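Local coordinates for protein tumour necrosis factor receptor (Ectromelia virus, PDB 3ON9) that probably binds host tumour necrosis factor and chemokines to blunt immune defence, the part described here being its chemokine-sequestering SECRET domain, at residues 13-18 and 38-43; 127-132 and 140-145. All blocks are in the same frame, centred on the assembly; numbering follows the deposited sequence.

Contact 1: 13-18 and 38-43; sequences INMYPV and LTITLT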
# COMPACT_ATOMS: atom_id res chain seq x y z
N ILE A 13 0.58 3.10 2.84
CA ILE A 13 0.54 4.40 2.17
C ILE A 13 0.44 5.50 3.23
O ILE A 13 -0.56 5.58 3.95
CB ILE A 13 -0.66 4.49 1.18
CG1 ILE A 13 -0.73 3.27 0.25
CG2 ILE A 13 -0.57 5.77 0.36
CD1 ILE A 13 -1.63 2.12 0.74
N ASN A 14 1.46 6.35 3.32
CA ASN A 14 1.45 7.43 4.30
C ASN A 14 1.33 8.76 3.57
O ASN A 14 1.95 8.94 2.53
CB ASN A 14 2.70 7.37 5.18
CG ASN A 14 2.78 6.07 5.95
OD1 ASN A 14 1.74 5.50 6.31
ND2 ASN A 14 3.99 5.57 6.17
N MET A 15 0.49 9.66 4.07
CA MET A 15 0.08 10.82 3.29
C MET A 15 -0.01 12.09 4.13
O MET A 15 -0.44 12.05 5.28
CB MET A 15 -1.29 10.56 2.65
CG MET A 15 -1.32 9.33 1.76
SD MET A 15 -2.94 9.04 1.02
CE MET A 15 -3.85 8.45 2.45
N TYR A 16 0.38 13.21 3.54
CA TYR A 16 0.24 14.51 4.19
C TYR A 16 0.09 15.59 3.13
O TYR A 16 0.80 15.57 2.14
CB TYR A 16 1.47 14.80 5.05
CG TYR A 16 1.30 16.01 5.93
CD1 TYR A 16 0.85 15.88 7.24
CD2 TYR A 16 1.55 17.28 5.45
CE1 TYR A 16 0.67 16.99 8.05
CE2 TYR A 16 1.37 18.40 6.25
CZ TYR A 16 0.93 18.23 7.54
OH TYR A 16 0.76 19.34 8.34
N PRO A 17 -0.85 16.53 3.32
CA PRO A 17 -1.82 16.59 4.41
C PRO A 17 -3.16 15.96 4.00
O PRO A 17 -3.53 16.02 2.82
CB PRO A 17 -2.06 18.09 4.59
CG PRO A 17 -1.73 18.70 3.22
CD PRO A 17 -0.98 17.67 2.40
N VAL A 18 -3.86 15.38 4.96
CA VAL A 18 -5.24 14.95 4.71
C VAL A 18 -6.19 15.82 5.52
O VAL A 18 -5.84 16.33 6.59
CB VAL A 18 -5.48 13.45 5.00
CG1 VAL A 18 -4.61 12.59 4.09
CG2 VAL A 18 -5.24 13.11 6.47
N LEU A 38 -9.58 11.51 -1.37
CA LEU A 38 -8.50 10.62 -1.83
C LEU A 38 -9.01 9.20 -1.97
O LEU A 38 -9.74 8.72 -1.11
CB LEU A 38 -7.34 10.63 -0.82
CG LEU A 38 -6.35 11.79 -0.92
CD1 LEU A 38 -5.64 12.02 0.42
CD2 LEU A 38 -5.35 11.55 -2.03
N THR A 39 -8.61 8.51 -3.04
CA THR A 39 -8.93 7.09 -3.17
C THR A 39 -7.64 6.33 -3.43
O THR A 39 -6.84 6.73 -4.27
CB THR A 39 -9.91 6.81 -4.32
OG1 THR A 39 -11.12 7.56 -4.12
CG2 THR A 39 -10.26 5.31 -4.37
N ILE A 40 -7.44 5.26 -2.68
CA ILE A 40 -6.30 4.37 -2.90
C ILE A 40 -6.84 3.06 -3.44
O ILE A 40 -7.67 2.40 -2.80
CB ILE A 40 -5.53 4.11 -1.61
CG1 ILE A 40 -5.11 5.43 -0.95
CG2 ILE A 40 -4.31 3.23 -1.90
CD1 ILE A 40 -4.59 5.27 0.47
N THR A 41 -6.37 2.68 -4.63
CA THR A 41 -6.83 1.47 -5.32
C THR A 41 -5.68 0.49 -5.52
O THR A 41 -4.64 0.82 -6.10
CB THR A 41 -7.45 1.82 -6.70
OG1 THR A 41 -8.53 2.75 -6.51
CG2 THR A 41 -7.97 0.57 -7.41
N LEU A 42 -5.88 -0.72 -5.00
CA LEU A 42 -4.89 -1.78 -5.05
C LEU A 42 -5.36 -2.98 -5.87
O LEU A 42 -6.42 -3.54 -5.60
CB LEU A 42 -4.58 -2.25 -3.63
CG LEU A 42 -3.83 -3.58 -3.51
CD1 LEU A 42 -2.37 -3.46 -3.94
CD2 LEU A 42 -3.93 -4.07 -2.08
N THR A 43 -4.57 -3.39 -6.85
CA THR A 43 -4.78 -4.70 -7.47
C THR A 43 -3.60 -5.64 -7.20
O THR A 43 -2.52 -5.22 -6.79
CB THR A 43 -5.08 -4.62 -8.99
OG1 THR A 43 -3.94 -4.12 -9.68
CG2 THR A 43 -6.28 -3.72 -9.26
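Ile13 opens the contact by reaching tip to tip toward Ile40 from the strand across the core. Its CG1 is anti to the carbonyl carbon, beside the backbone N (chi1 -49°). CD1 of Ile13 lies 3.9 Å from CG2 of Ile40, while CG2 of Ile13 stands 4.1 Å from CD1 of Ile40. Both branches of each isoleucine are thus engaged. Leu85 of strand 82-89 touches both of them.

Two residues on, Met15 again points toward the facing strand. Its chain is extended at chi2 and then bent at chi3 (-73°), which places the methyl CE 3.8 Å from Ile40 CD1. The sulfur SD lies 4.1 Å from Leu38 CD1 and scarcely farther from Ile40 CD1. Met15 therefore meets two residues of strand 38-45 tip to tip, and Ile40 CD1 touches both the methionine methyl and Ile13 CG2.

Past the cis peptide before Pro17, beyond the end of the strand, Val18 turns its side chain back to the core. It crosses Leu38 at about a right angle, CG1 of Val18 lying 3.9 Å from Leu38 CD1, the same methyl that meets the methionine sulfur.

The two strands run nearly antiparallel (164°), but their axes come no closer than 10.6 Å here, the spacing of packed sheets and not of paired strands. Strand 8-16 takes its backbone partners from 62-69 and 122-130 in its own sheet, among them Ser65 and Asp124, and here it offers strand 38-45 side chains alone. All five touching residues are buried and entirely apolar, which implies that dispersion and the exclusion of water join the two sheets of the sandwich at this point.

Contact 2: 127-132 and 140-145; sequences IVYANT and DVVAYH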
# COMPACT_ATOMS: atom_id res chain seq x y z
N ILE A 127 5.70 -1.42 -0.38
CA ILE A 127 5.14 -2.72 -0.73
C ILE A 127 6.15 -3.75 -0.26
O ILE A 127 7.28 -3.77 -0.72
CB ILE A 127 4.92 -2.84 -2.23
CG1 ILE A 127 3.97 -1.73 -2.69
CG2 ILE A 127 4.33 -4.23 -2.57
CD1 ILE A 127 3.86 -1.59 -4.19
N VAL A 128 5.73 -4.59 0.68
CA VAL A 128 6.66 -5.45 1.41
C VAL A 128 6.24 -6.90 1.28
O VAL A 128 5.13 -7.28 1.68
CB VAL A 128 6.72 -5.05 2.89
CG1 VAL A 128 7.70 -5.93 3.64
CG2 VAL A 128 7.11 -3.58 3.01
N TYR A 129 7.12 -7.70 0.70
CA TYR A 129 6.88 -9.13 0.55
C TYR A 129 7.76 -9.87 1.55
O TYR A 129 8.98 -9.65 1.60
CB TYR A 129 7.25 -9.57 -0.85
CG TYR A 129 6.63 -8.79 -1.98
CD1 TYR A 129 5.50 -9.27 -2.63
CD2 TYR A 129 7.17 -7.57 -2.40
CE1 TYR A 129 4.94 -8.57 -3.67
CE2 TYR A 129 6.60 -6.86 -3.46
CZ TYR A 129 5.49 -7.38 -4.09
OH TYR A 129 4.92 -6.71 -5.14
N ALA A 130 7.15 -10.74 2.34
CA ALA A 130 7.89 -11.51 3.33
C ALA A 130 7.52 -12.98 3.33
O ALA A 130 6.35 -13.34 3.25
CB ALA A 130 7.67 -10.92 4.73
N ASN A 131 8.54 -13.83 3.43
CA ASN A 131 8.35 -15.22 3.80
C ASN A 131 8.49 -15.28 5.31
O ASN A 131 9.59 -15.11 5.83
CB ASN A 131 9.43 -16.09 3.15
CG ASN A 131 9.27 -17.55 3.48
OD1 ASN A 131 8.42 -17.93 4.29
ND2 ASN A 131 10.09 -18.40 2.86
N THR A 132 7.38 -15.49 6.03
CA THR A 132 7.43 -15.51 7.48
C THR A 132 8.31 -16.62 8.04
O THR A 132 8.68 -16.58 9.21
CB THR A 132 6.03 -15.58 8.12
OG1 THR A 132 5.41 -16.83 7.81
CG2 THR A 132 5.15 -14.43 7.62
N ASP A 140 11.55 -8.34 1.09
CA ASP A 140 11.75 -7.35 0.02
C ASP A 140 10.90 -6.13 0.38
O ASP A 140 9.69 -6.25 0.59
CB ASP A 140 11.28 -7.89 -1.34
CG ASP A 140 12.27 -8.82 -1.97
OD1 ASP A 140 13.47 -8.80 -1.61
OD2 ASP A 140 11.85 -9.60 -2.86
N VAL A 141 11.54 -4.97 0.47
CA VAL A 141 10.87 -3.73 0.78
C VAL A 141 10.97 -2.80 -0.41
O VAL A 141 12.05 -2.29 -0.72
CB VAL A 141 11.48 -3.03 2.01
CG1 VAL A 141 10.80 -1.68 2.25
CG2 VAL A 141 11.36 -3.92 3.24
N VAL A 142 9.84 -2.57 -1.09
CA VAL A 142 9.82 -1.67 -2.23
C VAL A 142 9.31 -0.31 -1.75
O VAL A 142 8.14 -0.20 -1.36
CB VAL A 142 8.93 -2.19 -3.38
CG1 VAL A 142 9.15 -1.35 -4.63
CG2 VAL A 142 9.23 -3.66 -3.67
N ALA A 143 10.17 0.70 -1.74
CA ALA A 143 9.83 1.99 -1.13
C ALA A 143 9.74 3.12 -2.13
O ALA A 143 10.55 3.20 -3.06
CB ALA A 143 10.82 2.34 -0.00
N TYR A 144 8.74 3.98 -1.96
CA TYR A 144 8.55 5.14 -2.82
C TYR A 144 8.32 6.37 -1.95
O TYR A 144 7.62 6.30 -0.94
CB TYR A 144 7.31 4.98 -3.71
CG TYR A 144 7.23 3.70 -4.52
CD1 TYR A 144 7.43 3.72 -5.89
CD2 TYR A 144 6.90 2.49 -3.92
CE1 TYR A 144 7.35 2.55 -6.64
CE2 TYR A 144 6.81 1.32 -4.66
CZ TYR A 144 7.03 1.37 -6.02
OH TYR A 144 6.94 0.23 -6.78
N HIS A 145 8.89 7.51 -2.36
CA HIS A 145 8.70 8.76 -1.63
C HIS A 145 8.63 9.94 -2.58
O HIS A 145 9.54 10.11 -3.41
CB HIS A 145 9.87 9.00 -0.65
CG HIS A 145 10.17 7.84 0.24
ND1 HIS A 145 9.32 7.44 1.25
CD2 HIS A 145 11.22 6.99 0.28
CE1 HIS A 145 9.83 6.39 1.87
NE2 HIS A 145 10.99 6.10 1.30
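The ring of Tyr129 is met at its edge, near the ring plane, by CG2 of Val142, which comes within 4.1 Å of CE2. With CG1 anti to the backbone N (chi1 -170°), Val142 turns CG2 to this edge. Asp140 O also lies there. Beyond the hairpin, His109 stacks on the Tyr129 ring, Phe6 packs against it edge-to-face, and Glu111 is hydrogen-bonded to its hydroxyl. The Tyr144 ring is approached obliquely by CD1 of Ile127, 4.2 Å from CE2.

The backbones underneath are antiparallel. Ile127 and Val142 form a hydrogen-bonded pair with two nearly straight bonds: Ile127 N donates to Val142 O at 2.9 Å, and Val142 N returns the bond to Ile127 O. Tyr129 and Asp140 make the second such pair, with angles at hydrogen of 152° and 156°. Asp140 O also receives a CA-H...O contact from Val128 CA, 3.2 Å away.

Between these pairs, Val128 and Val141 form a non-hydrogen-bonded pair. Their side chains lie side by side, pointing the same way, on the sheet face opposite to that of Ile127, Tyr129, Asp140 and Val142. The buried Asp140 carboxylate takes the N-H of Leu106 at OD1 and bonds to His109 NE2 and Met107 N through OD2, tying strand 140-145 to the chain leading into strand 110-116. This is a two-stranded antiparallel beta hairpin at the margin of one sheet of the SECRET beta-sandwich.

The two contacts follow one another along the chain, contact 1 closing before contact 2 opens. Their centres lie about 17 Å apart on opposite sides of the chain's centre, and their nearest atoms stay about 7 Å from each other. They share the five-stranded antiparallel sheet, in which strands 8-16 and 122-130 are neighbours. Contact 1 leaves that sheet from its central strand to reach strand 38-45 of the mixed sheet, whereas contact 2 stays within it and adds one of its two edge strands, 140-145. One contact thus joins the sheets across the core and the other widens a sheet laterally, the two directions of assembly in the beta-sandwich of the SECRET domain.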